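Local coordinates for protein branched-chain amino acid aminotransferase (Thermoproteus uzoniensis, PDB 5CE8) that probably transfers the amino group of leucine, isoleucine or valine to 2-oxoglutarate, using pyridoxal 5'-phosphate as cofactor, at residues Glu191-Val195 with Ser243-Leu249. Residues are numbered along the deposited sequence; the frame is centred on the assembly and turned at random.
Sequences EGKVV and SITREEL
A buried backbone-to-backbone contact joins the turn entering strand 194-197, paired antiparallel with 184-188, to the loop entering helix 246-250, away from the cofactor. Lys193-Val194 passes Ile244-Thr245 in opposite directions, CA atoms 5.4 Å apart for Val194 and Ile244, 5.0 Å for Lys193 and Thr245. Val194 N donates one direct hydrogen bond to Ile244 O (2.9 Å, 145°); a water held by Val194 O (2.7 Å) and Ile244 N (3.0 Å) replaces the return bond, and another bridges Gly192 O (2.8 Å) and Arg246 N (3.2 Å). At Gly192's positive phi (93°) a CB would clash with Glu191 O. Val194 (chi1 t) points across, CB 3.9 Å from Ile244 CG2 and CG2 4.2 Å from Leu249 CD1; Ile186, Leu188, Ile202 and Ile204 pack around them. Thr245 (N-cap, chi1 p) and Glu248 form a capping box: Glu248 N to Thr245 OG1 3.2 Å, Thr245 N to Glu248 OE1 2.8 Å. Glu247 bonds Thr154 and Met160 of a second subunit. One bond and two waters match polar backbone; Val194 fills an apolar site.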
loop_
_atom_site.group_PDB
_atom_site.type_symbol
_atom_site.label_atom_id
_atom_site.label_comp_id
_atom_site.label_asym_id
_atom_site.label_seq_id
_atom_site.Cartn_x
_atom_site.Cartn_y
_atom_site.Cartn_z
ATOM N N GLU A 191 -6.279 -3.340 -1.976
ATOM C CA GLU A 191 -6.218 -2.222 -2.920
ATOM C C GLU A 191 -7.579 -1.523 -2.947
ATOM O O GLU A 191 -7.774 -0.558 -3.695
ATOM C CB GLU A 191 -5.832 -2.718 -4.328
ATOM C CG GLU A 191 -4.391 -3.317 -4.439
ATOM C CD GLU A 191 -4.264 -4.807 -4.116
ATOM O OE1 GLU A 191 -5.301 -5.439 -3.790
ATOM O OE2 GLU A 191 -3.075 -5.384 -4.186
ATOM N N GLY A 192 -8.525 -2.025 -2.191
ATOM C CA GLY A 192 -9.798 -1.349 -1.988
ATOM C C GLY A 192 -10.947 -1.715 -2.901
ATOM O O GLY A 192 -11.940 -1.061 -2.870
ATOM N N LYS A 193 -10.790 -2.779 -3.708
ATOM C CA LYS A 193 -11.749 -3.218 -4.695
ATOM C C LYS A 193 -12.542 -4.336 -4.059
ATOM O O LYS A 193 -11.933 -5.144 -3.339
ATOM C CB LYS A 193 -11.149 -3.848 -5.915
ATOM C CG LYS A 193 -10.096 -3.062 -6.656
ATOM C CD LYS A 193 -10.536 -1.643 -7.060
ATOM C CE LYS A 193 -9.326 -0.962 -7.735
ATOM N NZ LYS A 193 -8.327 -0.582 -6.682
ATOM N N VAL A 194 -13.854 -4.377 -4.347
ATOM C CA VAL A 194 -14.767 -5.491 -3.875
ATOM C C VAL A 194 -14.250 -6.830 -4.415
ATOM O O VAL A 194 -14.010 -7.007 -5.621
ATOM C CB VAL A 194 -16.223 -5.233 -4.377
ATOM C CG1 VAL A 194 -17.213 -6.396 -4.066
ATOM C CG2 VAL A 194 -16.783 -3.985 -3.774
ATOM N N VAL A 195 -14.114 -7.839 -3.575
ATOM C CA VAL A 195 -13.753 -9.121 -4.126
ATOM C C VAL A 195 -14.673 -10.331 -3.815
ATOM O O VAL A 195 -14.883 -11.157 -4.690
ATOM C CB VAL A 195 -12.293 -9.480 -3.889
ATOM C CG1 VAL A 195 -11.417 -8.662 -4.804
ATOM C CG2 VAL A 195 -11.875 -9.266 -2.449
ATOM N N SER A 243 -12.349 -5.137 -12.136
ATOM C CA SER A 243 -12.435 -4.744 -10.750
ATOM C C SER A 243 -13.689 -3.947 -10.474
ATOM O O SER A 243 -14.148 -3.190 -11.387
ATOM C CB SER A 243 -11.223 -3.968 -10.340
ATOM O OG SER A 243 -10.116 -4.795 -10.553
ATOM N N ILE A 244 -14.298 -4.219 -9.314
ATOM C CA ILE A 244 -15.497 -3.540 -8.873
ATOM C C ILE A 244 -15.209 -2.590 -7.711
ATOM O O ILE A 244 -14.698 -3.024 -6.769
ATOM C CB ILE A 244 -16.554 -4.606 -8.448
ATOM C CG1 ILE A 244 -17.108 -5.225 -9.729
ATOM C CG2 ILE A 244 -17.731 -3.933 -7.754
ATOM C CD1 ILE A 244 -17.971 -6.411 -9.475
ATOM N N THR A 245 -15.636 -1.313 -7.744
ATOM C CA THR A 245 -15.511 -0.511 -6.543
ATOM C C THR A 245 -16.795 -0.606 -5.659
ATOM O O THR A 245 -17.831 -0.998 -6.093
ATOM C CB THR A 245 -15.311 0.927 -6.898
ATOM O OG1 THR A 245 -16.443 1.325 -7.631
ATOM C CG2 THR A 245 -14.099 1.073 -7.761
ATOM N N ARG A 246 -16.661 -0.168 -4.435
ATOM C CA ARG A 246 -17.758 0.097 -3.616
ATOM C C ARG A 246 -18.877 1.012 -4.247
ATOM O O ARG A 246 -20.006 0.660 -4.190
ATOM C CB ARG A 246 -17.186 0.634 -2.370
ATOM C CG ARG A 246 -18.087 1.232 -1.318
ATOM C CD ARG A 246 -17.052 1.744 -0.286
ATOM N NE ARG A 246 -17.723 1.532 0.887
ATOM C CZ ARG A 246 -17.286 1.098 2.028
ATOM N NH1 ARG A 246 -16.001 1.063 2.406
ATOM N NH2 ARG A 246 -18.317 0.872 2.825
ATOM N N GLU A 247 -18.491 2.124 -4.838
ATOM C CA GLU A 247 -19.380 2.986 -5.642
ATOM C C GLU A 247 -20.212 2.283 -6.726
ATOM O O GLU A 247 -21.394 2.515 -6.813
ATOM C CB GLU A 247 -18.634 4.229 -6.225
ATOM C CG GLU A 247 -17.864 5.019 -5.127
ATOM C CD GLU A 247 -16.444 4.662 -5.168
ATOM O OE1 GLU A 247 -16.110 3.570 -4.636
ATOM O OE2 GLU A 247 -15.717 5.450 -5.772
ATOM N N GLU A 248 -19.650 1.344 -7.437
ATOM C CA GLU A 248 -20.344 0.562 -8.475
ATOM C C GLU A 248 -21.268 -0.421 -7.793
ATOM O O GLU A 248 -22.296 -0.775 -8.347
ATOM C CB GLU A 248 -19.359 -0.202 -9.375
ATOM C CG GLU A 248 -18.459 0.725 -10.151
ATOM C CD GLU A 248 -17.384 -0.000 -10.876
ATOM O OE1 GLU A 248 -16.787 -0.934 -10.267
ATOM O OE2 GLU A 248 -17.072 0.418 -12.057
ATOM N N LEU A 249 -20.947 -0.844 -6.591
ATOM C CA LEU A 249 -21.877 -1.756 -5.906
ATOM C C LEU A 249 -23.196 -0.974 -5.453
ATOM O O LEU A 249 -24.376 -1.461 -5.585
ATOM C CB LEU A 249 -21.230 -2.290 -4.653
ATOM C CG LEU A 249 -21.117 -3.800 -4.387
ATOM C CD1 LEU A 249 -20.868 -3.960 -2.892
ATOM C CD2 LEU A 249 -22.307 -4.626 -4.820
HETATM O O HOH W 1 -14.045 0.742 -2.933
HETATM O O HOH W 2 -12.653 -6.216 -7.874
#